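Local coordinates for protein TetR family transcriptional regulator (Streptomyces coelicolor, PDB 6SRN) that probably binds operator DNA to regulate transcription in the control of antibiotic production, and holds a furan-type bacterial hormone in a helical pocket, at residues K29-I34 and R58-T62; A37-I41 and D54-V59; F100-E104 and A158-L164; A114-R118 and R194-M198; L151-Q156 and P170-A174. One frame throughout, in Å; residues are numbered along the deposited sequence.

Interaction 1: residues K29-I34 and R58-T62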
# COMPACT_ATOMS: atom_id res chain seq x y z
N LYS A 29 34.77 -3.49 9.50
CA LYS A 29 33.33 -3.68 9.28
C LYS A 29 33.02 -4.26 7.90
O LYS A 29 33.66 -3.96 6.89
CB LYS A 29 32.59 -2.38 9.52
CG LYS A 29 32.76 -1.84 10.94
CD LYS A 29 31.83 -2.57 11.90
CE LYS A 29 31.90 -2.06 13.34
NZ LYS A 29 30.59 -2.17 14.08
N THR A 30 32.02 -5.13 7.86
CA THR A 30 31.66 -5.77 6.62
C THR A 30 30.55 -4.98 5.93
O THR A 30 29.93 -4.10 6.53
CB THR A 30 31.12 -7.19 6.86
OG1 THR A 30 29.91 -7.11 7.61
CG2 THR A 30 32.15 -8.05 7.62
N ARG A 31 30.34 -5.29 4.67
CA ARG A 31 29.26 -4.69 3.89
C ARG A 31 27.93 -4.89 4.58
O ARG A 31 27.15 -3.95 4.67
CB ARG A 31 29.23 -5.30 2.49
CG ARG A 31 28.33 -4.55 1.52
CD ARG A 31 28.32 -5.24 0.17
NE ARG A 31 27.47 -4.55 -0.81
CZ ARG A 31 27.86 -3.52 -1.56
NH1 ARG A 31 29.08 -2.97 -1.42
NH2 ARG A 31 26.98 -2.97 -2.41
N ALA A 32 27.68 -6.11 5.03
CA ALA A 32 26.45 -6.44 5.73
C ALA A 32 26.27 -5.58 6.99
O ALA A 32 25.16 -5.16 7.27
CB ALA A 32 26.42 -7.91 6.07
N GLN A 33 27.34 -5.35 7.75
CA GLN A 33 27.26 -4.49 8.94
C GLN A 33 26.93 -3.05 8.59
O GLN A 33 26.10 -2.43 9.25
CB GLN A 33 28.58 -4.54 9.73
CG GLN A 33 28.79 -5.87 10.42
CD GLN A 33 30.12 -5.98 11.15
OE1 GLN A 33 31.18 -5.83 10.56
NE2 GLN A 33 30.05 -6.29 12.44
N ILE A 34 27.55 -2.56 7.53
CA ILE A 34 27.23 -1.20 7.05
C ILE A 34 25.77 -1.15 6.60
O ILE A 34 25.07 -0.20 6.93
CB ILE A 34 28.19 -0.76 5.92
CG1 ILE A 34 29.64 -0.75 6.42
CG2 ILE A 34 27.79 0.61 5.37
CD1 ILE A 34 30.68 -0.71 5.31
N ARG A 58 27.44 5.43 13.17
CA ARG A 58 26.70 4.32 13.77
C ARG A 58 27.54 3.06 13.67
O ARG A 58 27.70 2.31 14.64
CB ARG A 58 25.35 4.11 13.05
CG ARG A 58 24.59 2.83 13.44
CD ARG A 58 23.94 2.91 14.80
NE ARG A 58 23.04 4.06 14.93
CZ ARG A 58 21.73 4.07 14.67
NH1 ARG A 58 21.10 2.99 14.21
NH2 ARG A 58 21.05 5.19 14.84
N VAL A 59 28.13 2.85 12.50
CA VAL A 59 28.79 1.60 12.24
C VAL A 59 30.24 1.56 12.70
O VAL A 59 30.77 0.46 12.87
CB VAL A 59 28.65 1.18 10.78
CG1 VAL A 59 29.63 1.92 9.90
CG2 VAL A 59 28.78 -0.34 10.64
N GLY A 60 30.87 2.72 12.93
CA GLY A 60 32.18 2.80 13.52
C GLY A 60 33.30 3.33 12.63
O GLY A 60 34.47 3.41 13.04
N MET A 61 32.96 3.78 11.44
CA MET A 61 34.02 4.01 10.47
C MET A 61 33.95 5.42 9.90
O MET A 61 33.02 6.17 10.19
CB MET A 61 34.03 2.84 9.47
CG MET A 61 32.81 2.70 8.61
SD MET A 61 32.59 1.04 7.94
CE MET A 61 33.96 1.05 6.76
N THR A 62 34.99 5.86 9.18
CA THR A 62 34.97 7.18 8.54
C THR A 62 34.04 7.17 7.33
O THR A 62 33.80 6.11 6.74
CB THR A 62 36.36 7.61 8.02
OG1 THR A 62 36.79 6.67 7.03
CG2 THR A 62 37.36 7.71 9.18

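Interaction 2: residues A37-I41 and D54-V59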
# COMPACT_ATOMS: atom_id res chain seq x y z
N ALA A 37 23.38 -1.01 9.64
CA ALA A 37 23.35 0.34 10.20
C ALA A 37 22.60 1.32 9.33
O ALA A 37 21.80 2.10 9.84
CB ALA A 37 24.77 0.84 10.45
N ALA A 38 22.84 1.24 8.03
CA ALA A 38 22.11 2.08 7.11
C ALA A 38 20.61 1.80 7.19
O ALA A 38 19.80 2.72 7.14
CB ALA A 38 22.60 1.86 5.70
N SER A 39 20.28 0.55 7.31
CA SER A 39 18.86 0.15 7.37
C SER A 39 18.20 0.72 8.59
O SER A 39 17.07 1.17 8.54
CB SER A 39 18.74 -1.36 7.34
OG SER A 39 19.11 -1.85 6.05
N GLU A 40 18.88 0.62 9.73
CA GLU A 40 18.34 1.16 10.95
C GLU A 40 18.03 2.64 10.77
O GLU A 40 16.97 3.10 11.18
CB GLU A 40 19.32 0.94 12.12
CG GLU A 40 19.43 -0.53 12.53
CD GLU A 40 20.65 -0.85 13.40
OE1 GLU A 40 21.35 0.08 13.82
OE2 GLU A 40 20.89 -2.06 13.69
N ILE A 41 18.96 3.38 10.19
CA ILE A 41 18.77 4.83 10.02
C ILE A 41 17.70 5.19 8.98
O ILE A 41 16.88 6.08 9.19
CB ILE A 41 20.14 5.51 9.76
CG1 ILE A 41 20.96 5.40 11.04
CG2 ILE A 41 19.97 6.96 9.31
CD1 ILE A 41 22.40 5.70 10.89
N ASP A 54 25.97 9.85 9.27
CA ASP A 54 25.37 9.23 10.44
C ASP A 54 25.50 7.71 10.39
O ASP A 54 25.70 7.09 11.42
CB ASP A 54 23.93 9.67 10.60
CG ASP A 54 23.81 11.08 11.19
OD1 ASP A 54 24.82 11.65 11.68
OD2 ASP A 54 22.71 11.60 11.13
N VAL A 55 25.43 7.13 9.19
CA VAL A 55 25.70 5.71 8.99
C VAL A 55 27.14 5.35 9.39
O VAL A 55 27.36 4.38 10.12
CB VAL A 55 25.41 5.30 7.54
CG1 VAL A 55 25.83 3.85 7.32
CG2 VAL A 55 23.92 5.50 7.20
N ALA A 56 28.10 6.13 8.92
CA ALA A 56 29.51 5.93 9.30
C ALA A 56 29.72 5.99 10.81
O ALA A 56 30.36 5.11 11.40
CB ALA A 56 30.37 6.94 8.57
N GLU A 57 29.10 6.97 11.46
CA GLU A 57 29.21 7.09 12.93
C GLU A 57 28.62 5.86 13.63
O GLU A 57 29.20 5.35 14.59
CB GLU A 57 28.49 8.33 13.41
CG GLU A 57 28.67 8.63 14.90
CD GLU A 57 27.50 9.40 15.48
OE1 GLU A 57 26.70 9.97 14.69
OE2 GLU A 57 27.37 9.42 16.73
N ARG A 58 27.44 5.43 13.17
CA ARG A 58 26.70 4.32 13.77
C ARG A 58 27.54 3.06 13.67
O ARG A 58 27.70 2.31 14.64
CB ARG A 58 25.35 4.11 13.05
CG ARG A 58 24.59 2.83 13.44
CD ARG A 58 23.94 2.91 14.80
NE ARG A 58 23.04 4.06 14.93
CZ ARG A 58 21.73 4.07 14.67
NH1 ARG A 58 21.10 2.99 14.21
NH2 ARG A 58 21.05 5.19 14.84
N VAL A 59 28.13 2.85 12.50
CA VAL A 59 28.79 1.60 12.24
C VAL A 59 30.24 1.56 12.70
O VAL A 59 30.77 0.46 12.87
CB VAL A 59 28.65 1.18 10.78
CG1 VAL A 59 29.63 1.92 9.90
CG2 VAL A 59 28.78 -0.34 10.64

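Interaction 3: residues F100-E104 and A158-L164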
# COMPACT_ATOMS: atom_id res chain seq x y z
N PHE A 100 7.15 -29.03 1.95
CA PHE A 100 5.85 -28.34 1.99
C PHE A 100 5.22 -28.32 0.58
O PHE A 100 5.95 -28.24 -0.40
CB PHE A 100 5.97 -26.95 2.62
CG PHE A 100 6.27 -27.01 4.09
CD1 PHE A 100 5.26 -27.20 5.01
CD2 PHE A 100 7.57 -26.93 4.55
CE1 PHE A 100 5.55 -27.26 6.35
CE2 PHE A 100 7.87 -26.99 5.89
CZ PHE A 100 6.85 -27.15 6.79
N THR A 101 3.91 -28.44 0.51
CA THR A 101 3.18 -28.38 -0.77
C THR A 101 3.31 -27.00 -1.41
O THR A 101 3.73 -26.06 -0.76
CB THR A 101 1.67 -28.65 -0.59
OG1 THR A 101 1.03 -27.61 0.16
CG2 THR A 101 1.42 -30.04 0.04
N PRO A 102 3.02 -26.91 -2.71
CA PRO A 102 3.16 -25.61 -3.37
C PRO A 102 2.42 -24.47 -2.67
O PRO A 102 2.98 -23.39 -2.42
CB PRO A 102 2.58 -25.90 -4.76
CG PRO A 102 3.05 -27.33 -5.01
CD PRO A 102 2.76 -27.98 -3.69
N LEU A 103 1.17 -24.68 -2.28
CA LEU A 103 0.41 -23.60 -1.67
C LEU A 103 0.90 -23.31 -0.23
O LEU A 103 0.94 -22.16 0.18
CB LEU A 103 -1.07 -23.96 -1.60
CG LEU A 103 -2.08 -23.22 -2.43
CD1 LEU A 103 -3.45 -23.44 -1.76
CD2 LEU A 103 -1.73 -21.78 -2.64
N GLU A 104 1.30 -24.35 0.52
CA GLU A 104 1.89 -24.16 1.87
C GLU A 104 3.21 -23.41 1.78
O GLU A 104 3.54 -22.67 2.70
CB GLU A 104 2.19 -25.52 2.49
CG GLU A 104 0.94 -26.17 3.02
CD GLU A 104 1.28 -27.53 3.59
OE1 GLU A 104 2.29 -28.13 3.11
OE2 GLU A 104 0.62 -27.95 4.54
N ALA A 158 0.94 -25.45 -7.96
CA ALA A 158 -0.30 -25.71 -7.25
C ALA A 158 -1.42 -25.96 -8.25
O ALA A 158 -2.22 -26.87 -8.07
CB ALA A 158 -0.68 -24.51 -6.35
N ARG A 159 -1.46 -25.14 -9.30
CA ARG A 159 -2.48 -25.34 -10.36
C ARG A 159 -2.34 -26.73 -10.99
O ARG A 159 -3.31 -27.46 -11.09
CB ARG A 159 -2.41 -24.27 -11.44
CG ARG A 159 -3.38 -24.61 -12.59
CD ARG A 159 -3.72 -23.53 -13.58
NE ARG A 159 -2.58 -23.03 -14.31
CZ ARG A 159 -2.64 -22.09 -15.26
NH1 ARG A 159 -3.81 -21.54 -15.62
NH2 ARG A 159 -1.52 -21.70 -15.86
N GLU A 160 -1.14 -27.06 -11.45
CA GLU A 160 -0.88 -28.35 -12.13
C GLU A 160 -1.17 -29.54 -11.22
O GLU A 160 -1.55 -30.64 -11.69
CB GLU A 160 0.59 -28.43 -12.50
CG GLU A 160 1.04 -27.84 -13.82
CD GLU A 160 2.16 -28.75 -14.43
OE1 GLU A 160 3.21 -28.92 -13.78
OE2 GLU A 160 2.00 -29.33 -15.52
N ALA A 161 -0.93 -29.34 -9.94
CA ALA A 161 -1.14 -30.35 -8.93
C ALA A 161 -2.62 -30.57 -8.59
O ALA A 161 -2.97 -31.53 -7.95
CB ALA A 161 -0.39 -29.98 -7.66
N GLY A 162 -3.49 -29.64 -8.95
CA GLY A 162 -4.89 -29.72 -8.51
C GLY A 162 -5.15 -29.14 -7.13
O GLY A 162 -6.20 -29.36 -6.52
N GLN A 163 -4.20 -28.36 -6.62
CA GLN A 163 -4.34 -27.77 -5.30
C GLN A 163 -5.11 -26.46 -5.33
O GLN A 163 -5.71 -26.01 -4.33
CB GLN A 163 -2.91 -27.57 -4.75
CG GLN A 163 -2.86 -27.15 -3.31
CD GLN A 163 -1.46 -27.22 -2.72
OE1 GLN A 163 -0.43 -26.97 -3.37
NE2 GLN A 163 -1.42 -27.58 -1.46
N LEU A 164 -5.08 -25.82 -6.49
CA LEU A 164 -5.59 -24.47 -6.65
C LEU A 164 -7.01 -24.59 -7.23
O LEU A 164 -7.26 -25.41 -8.13
CB LEU A 164 -4.64 -23.70 -7.56
CG LEU A 164 -4.41 -22.22 -7.49
CD1 LEU A 164 -3.80 -21.87 -6.14
CD2 LEU A 164 -3.50 -21.79 -8.62

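Interaction 4: residues A114-R118 and R194-M198. With LUB (4-(Hydroxymethyl)-2-propylfuran-3-carboxylic acid), chain B.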
# COMPACT_ATOMS: atom_id res chain seq x y z
N ALA A 114 5.93 -11.42 6.88
CA ALA A 114 5.27 -10.60 7.90
C ALA A 114 6.10 -10.43 9.16
O ALA A 114 6.25 -9.30 9.68
CB ALA A 114 3.91 -11.20 8.23
N GLN A 115 6.72 -11.52 9.63
CA GLN A 115 7.61 -11.47 10.79
C GLN A 115 8.81 -10.60 10.48
O GLN A 115 9.33 -9.89 11.33
CB GLN A 115 8.16 -12.89 11.10
CG GLN A 115 7.15 -13.84 11.62
CD GLN A 115 7.75 -15.23 11.78
OE1 GLN A 115 8.25 -15.82 10.83
NE2 GLN A 115 7.86 -15.69 13.00
N ALA A 116 9.30 -10.67 9.23
CA ALA A 116 10.51 -9.94 8.89
C ALA A 116 10.25 -8.42 8.82
O ALA A 116 11.06 -7.61 9.25
CB ALA A 116 11.09 -10.45 7.60
N PHE A 117 9.11 -8.03 8.22
CA PHE A 117 8.74 -6.62 8.29
C PHE A 117 8.52 -6.18 9.74
O PHE A 117 8.85 -5.04 10.10
CB PHE A 117 7.49 -6.33 7.44
CG PHE A 117 7.76 -6.25 5.96
CD1 PHE A 117 8.55 -5.21 5.44
CD2 PHE A 117 7.19 -7.14 5.07
CE1 PHE A 117 8.75 -5.14 4.05
CE2 PHE A 117 7.41 -7.06 3.71
CZ PHE A 117 8.19 -6.06 3.19
N ARG A 118 7.98 -7.06 10.57
CA ARG A 118 7.79 -6.73 11.97
C ARG A 118 9.09 -6.45 12.72
O ARG A 118 9.15 -5.47 13.50
CB ARG A 118 7.04 -7.85 12.68
CG ARG A 118 6.52 -7.49 14.08
CD ARG A 118 6.00 -8.71 14.84
NE ARG A 118 7.10 -9.66 14.98
CZ ARG A 118 7.00 -10.99 15.12
NH1 ARG A 118 5.84 -11.59 15.23
NH2 ARG A 118 8.09 -11.72 15.12
N ARG A 194 3.55 -1.59 12.66
CA ARG A 194 3.56 -3.02 12.43
C ARG A 194 3.39 -3.90 13.67
O ARG A 194 3.52 -5.11 13.60
CB ARG A 194 4.78 -3.46 11.61
CG ARG A 194 4.87 -2.88 10.20
CD ARG A 194 5.89 -3.57 9.36
NE ARG A 194 5.97 -2.96 8.02
CZ ARG A 194 6.82 -1.98 7.69
NH1 ARG A 194 7.64 -1.47 8.57
NH2 ARG A 194 6.82 -1.48 6.46
N ALA A 195 2.95 -3.31 14.77
CA ALA A 195 2.85 -4.07 16.03
C ALA A 195 1.80 -5.21 15.91
O ALA A 195 1.95 -6.27 16.50
CB ALA A 195 2.47 -3.15 17.16
N ASP A 196 0.75 -4.96 15.14
CA ASP A 196 -0.38 -5.86 14.98
C ASP A 196 -0.31 -6.63 13.64
O ASP A 196 -1.28 -7.26 13.23
CB ASP A 196 -1.73 -5.11 15.01
CG ASP A 196 -1.95 -4.17 13.81
OD1 ASP A 196 -0.94 -3.71 13.23
OD2 ASP A 196 -3.13 -3.81 13.52
N ILE A 197 0.84 -6.64 12.98
CA ILE A 197 0.93 -7.19 11.63
C ILE A 197 0.52 -8.65 11.56
O ILE A 197 -0.13 -9.07 10.58
CB ILE A 197 2.34 -6.96 11.02
CG1 ILE A 197 2.32 -7.31 9.55
CG2 ILE A 197 3.43 -7.71 11.76
CD1 ILE A 197 3.57 -6.93 8.82
N MET A 198 0.87 -9.44 12.56
CA MET A 198 0.57 -10.88 12.44
C MET A 198 -0.95 -11.16 12.46
O MET A 198 -1.43 -12.03 11.70
CB MET A 198 1.32 -11.70 13.51
CG MET A 198 2.84 -11.53 13.46
SD MET A 198 3.65 -11.75 11.88
CE MET A 198 3.42 -13.48 11.54
C2 LUB B . 6.05 -5.95 -0.43
C4 LUB B . 7.11 -3.99 -0.43
C5 LUB B . 6.52 -4.12 0.76
C6 LUB B . 5.26 -7.15 -0.78
O11 LUB B . 7.05 -6.49 -3.10
C9 LUB B . 7.25 -5.36 -2.60
O10 LUB B . 7.81 -4.41 -3.26
C3 LUB B . 6.80 -5.05 -1.25
C12 LUB B . 8.08 -2.84 -0.67
O13 LUB B . 7.71 -2.16 -1.89
O1 LUB B . 5.72 -5.28 0.76
C7 LUB B . 5.88 -8.35 -0.06
C8 LUB B . 5.19 -9.64 -0.40

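Interaction 5: residues L151-Q156 and P170-A174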
# COMPACT_ATOMS: atom_id res chain seq x y z
N LEU A 151 6.55 -15.88 -6.34
CA LEU A 151 5.39 -16.68 -5.91
C LEU A 151 4.65 -17.37 -7.06
O LEU A 151 3.98 -18.37 -6.91
CB LEU A 151 4.38 -15.81 -5.15
CG LEU A 151 4.88 -15.21 -3.83
CD1 LEU A 151 3.75 -14.49 -3.12
CD2 LEU A 151 5.50 -16.26 -2.93
N GLU A 152 4.76 -16.80 -8.25
CA GLU A 152 4.08 -17.39 -9.40
C GLU A 152 4.47 -18.86 -9.64
O GLU A 152 3.65 -19.67 -10.06
CB GLU A 152 4.45 -16.53 -10.62
CG GLU A 152 3.41 -16.40 -11.66
CD GLU A 152 3.84 -15.39 -12.73
OE1 GLU A 152 5.04 -14.95 -12.78
OE2 GLU A 152 2.97 -15.00 -13.48
N VAL A 153 5.74 -19.19 -9.41
CA VAL A 153 6.26 -20.52 -9.65
C VAL A 153 5.56 -21.60 -8.81
O VAL A 153 4.95 -22.53 -9.39
CB VAL A 153 7.78 -20.59 -9.46
CG1 VAL A 153 8.30 -22.02 -9.62
CG2 VAL A 153 8.47 -19.68 -10.46
N PRO A 154 5.59 -21.49 -7.46
CA PRO A 154 4.77 -22.45 -6.70
C PRO A 154 3.29 -22.40 -6.98
O PRO A 154 2.63 -23.41 -6.88
CB PRO A 154 5.09 -22.12 -5.23
CG PRO A 154 5.63 -20.76 -5.27
CD PRO A 154 6.38 -20.63 -6.57
N LEU A 155 2.75 -21.24 -7.33
CA LEU A 155 1.37 -21.17 -7.66
C LEU A 155 1.05 -21.92 -8.97
O LEU A 155 -0.02 -22.52 -9.07
CB LEU A 155 0.92 -19.71 -7.76
CG LEU A 155 0.79 -19.03 -6.39
CD1 LEU A 155 0.68 -17.51 -6.60
CD2 LEU A 155 -0.36 -19.54 -5.57
N GLN A 156 1.98 -21.90 -9.93
CA GLN A 156 1.84 -22.74 -11.15
C GLN A 156 1.84 -24.20 -10.79
O GLN A 156 1.05 -24.97 -11.32
CB GLN A 156 2.93 -22.47 -12.16
CG GLN A 156 2.80 -23.29 -13.43
CD GLN A 156 1.47 -23.06 -14.14
OE1 GLN A 156 0.97 -21.93 -14.19
NE2 GLN A 156 0.90 -24.14 -14.69
N PRO A 170 -2.71 -18.68 -11.89
CA PRO A 170 -1.55 -18.47 -11.01
C PRO A 170 -0.93 -17.07 -11.05
O PRO A 170 -0.53 -16.56 -9.97
CB PRO A 170 -0.54 -19.52 -11.49
CG PRO A 170 -1.36 -20.53 -12.11
CD PRO A 170 -2.58 -19.91 -12.69
N ALA A 171 -0.81 -16.45 -12.24
CA ALA A 171 -0.19 -15.13 -12.35
C ALA A 171 -1.08 -14.11 -11.64
O ALA A 171 -0.61 -13.23 -10.91
CB ALA A 171 -0.01 -14.75 -13.80
N ALA A 172 -2.39 -14.27 -11.80
CA ALA A 172 -3.32 -13.38 -11.13
C ALA A 172 -3.30 -13.55 -9.63
O ALA A 172 -3.35 -12.57 -8.91
CB ALA A 172 -4.69 -13.60 -11.67
N ALA A 173 -3.21 -14.78 -9.17
CA ALA A 173 -3.11 -15.07 -7.74
C ALA A 173 -1.84 -14.49 -7.15
O ALA A 173 -1.88 -13.95 -6.04
CB ALA A 173 -3.19 -16.56 -7.51
N ALA A 174 -0.74 -14.54 -7.87
CA ALA A 174 0.52 -14.02 -7.39
C ALA A 174 0.36 -12.50 -7.26
O ALA A 174 0.75 -11.92 -6.27
CB ALA A 174 1.65 -14.35 -8.34
O HOH W 1 2.19 -12.91 -11.92

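Interaction 1: residues K29-I34 and R58-T62
The turn of the predicted helix-turn-helix motif rests here against the start of helix 31-49, with V59 and M61 packed on K29, Q33 and I34. V59 points into this end of the helix. Its CG2 branch, anti to the backbone N, does the touching. CG2 lies 3.7 Å from Q33 O and 4.3 Å from I34 CG1. The aliphatic part of K29 runs antiparallel alongside V59, with K29 CD 4.0 Å from V59 CG2.

M61 works through its sulfur. Its CG stands between the backbone N and the carbonyl carbon (chi1 64°), and the chain bends again at chi3. M61 SD sits 3.7 Å from I34 CD1, where the two side chains meet at about a right angle. The same SD is 3.8 Å from K29 CB, so it bridges the two residues.

Helix 52-59 ends at V59, and G60 follows with positive phi (114°). This sharp exit brings M61 back toward helix 31-49. T62 then caps helix 63-69, the second helix of the motif.

The facing helix start is fixed by a capping box. Q33 N donates to T30 OG1 at 3.1 Å, and T30 N donates to Q33 OE1 at 2.9 Å. The second bond lies in the carbonyl plane, on a lone pair. I34 also packs on V66 and H69 of helix 63-69, and M61 touches V66 as well.

Interaction 2: residues A37-I41 and D54-V59
D54 meets I41 through its backbone: I41 CD1 reaches within 3.6 Å of D54 O. The D54 carboxylate turns elsewhere, to a salt bridge with R45.

V55 comes next and uses both branches. Its CG1 is 4.1 Å from A38 CB. CG2 packs on the backbone of A38 and also lies 4.0 Å from I41 CD1. The isopropyl group thus straddles A38.

R58, one turn along from D54, crosses to the other helix with its whole chain. CG leaves anti to the backbone N (chi1 171°) and packs 3.6 Å from A37 CB. Bends at chi2 and chi3 then turn the guanidinium along helix 31-49 toward E40 and I41. NH1 donates to E40 OE1 at 2.9 Å, with an N-H...O angle of 142°. The bond belongs to a salt bridge. It uses the anti lone pair of OE1, and the oxygen lies close to the guanidinium plane. I41 CG1 sits over one face of the same group, 3.6 Å above its plane and offset toward the rim. The charged group is therefore held at its edge by E40 and packed on a face by I41.

V59 closes the row with its CB 3.9 Å from A37 CB.

The short helical segments run at 122° to each other, with axes 9.1 Å apart at closest approach. This is the first helix of the predicted helix-turn-helix lying across helix 31-49. Helix 73-86 packs beside both, with L76 touching A38 and V55. Helix 121-131 lies against S39 and E40, through P121, V122 and A125.

Interaction 3: residues F100-E104 and A158-L164
The amide of Q163 makes both hydrogen bonds between these segments, one to T101 and one to L103. Q163 NE2 donates to T101 OG1 at 2.9 Å. The bond is nearly straight at 170°, and OG1 lies close to the amide plane. L103 N in turn donates to Q163 OE1 at 3.0 Å. This donor stands well above the carbonyl plane and does not follow a lone pair. An extended side chain, with CG anti to the backbone N (chi1 -172°), carries the amide across to the helix start.

Apolar contacts lie alongside. L103 CB lies against the amide, 3.5 Å from Q163 CD. P102 CB touches A158 CB at 3.9 Å. Deeper in, L103 CD2 and L164 CD1 approach to 4.1 Å, with the two leucines at about a right angle. F209 and L212 of helix 197-212 cover these leucines.

Two capping arrangements set the geometry. T101 and E104 form a capping box at the start of helix 102-119, with E104 N donating to T101 OG1 at 3.3 Å. That hydroxyl oxygen therefore accepts from both E104 N and Q163 NE2. Helix 145-161 ends in a Schellman motif at G162, whose phi is positive. Q163 N bonds back to A158 O. The contact thus joins a capping-box start to a Schellman end at the far tip of the TetR-type C-terminal domain.

Interaction 4: residues A114-R118 and R194-M198
F117 and R194 touch beside the bound furan ligand. R194 CD lies 3.4 Å from F117 O, and its chain continues alongside F117 CB. F117 CD1 sits over one face of the R194 guanidinium, offset toward the rim. The far end of the ring reaches the ligand, with F117 CZ 3.5 Å from its C5.

M198 packs further along. Its chain bends at chi2 and chi3, which folds the thioether back onto helix 102-119. M198 SD is 3.7 Å from A114 CB, and M198 CE is 3.7 Å from Q115 CG. R118 crosses M198 at about a right angle, with R118 NH1 3.5 Å from M198 CG. Between these ends lies I197. Its CG1 is anti to the backbone N (chi1 -170°), which sends CD1 to 3.7 Å from A114 O. Its CG2 branch meets R118 CB, also at 3.7 Å.

In the TetR-type C-terminal domain this is where the loop between helices 170-192 and 197-212 packs against helix 102-119. R194 has positive phi and opens a type I turn that ends at I197.

In the next shell, R194 NH2 donates to Q185 OE1, and Q185 is itself a pocket residue. F117 O accepts from Q124 NE2, while M123 and A127 of helix 121-131 pack on the F117 side chain. The ligand is hydrogen-bonded to Y85 OH and Y144 N.

Interaction 5: residues L151-Q156 and P170-A174
L155 reaches the start of helix 170-192 with CG anti to its carbonyl carbon (chi1 -74°) and an extended chi2. Its CD1 then rests on A174, 3.5 Å from A174 N and 3.7 Å from A174 CB. The same methyl also touches A173 CB. Q156 bends at chi2 (58°), which lays OE1 3.4 Å from P170 CG. That oxygen also accepts a hydrogen bond from R159 NH2.

P170 packs against both residues, with its CB 4.0 Å from L155 CB. E152 extends past A171, and E152 OE2 lies only 3.0 Å from A171 CB, a tight approach. One water joins the two sides. It donates to A171 O at 3.0 Å and, weakly, to E152 OE2 at 2.7 Å.

The short segments run at 135° to each other, and their axes come within 8.5 Å. Helix 145-161 is kinked at P154, which has no N-H to give to the preceding turn. V106 of helix 102-119 packs on P154 and L155, and L103 also touches L155. A172, on the outer side of helix 170-192, packs on E203 of the second subunit.

With alanines at 173 and 174, L155 CD1 can come close to the backbone of A174. In return, P170 CB lies against the L155-Q156 backbone. The contact is thus mainly apolar, and its polar link is the water at the margin, between A171 O and the E152 carboxylate.

How the interactions relate
From the N terminus, interaction 1 opens first, at 29-34, and interaction 2 follows at 37-41. Both close on the same stretch around R58 and V59, interaction 2 over a short loop of 12 residues and interaction 1 over a wider one. Together they join helices 31-49 and 52-59. M61 N probably bonds to A56 O between them. The other three contacts follow in the C-terminal domain. Interaction 3 crosses interaction 4; both start on helix 102-119. Interaction 5 falls wholly within the span of interaction 4 and crosses interaction 3. Interactions 3 and 5 touch, for instance at L103 CD2 and L155 CD2. They tie together the end of the C-terminal domain remote from the helix-turn-helix. Interaction 4 lies between, beside the ligand.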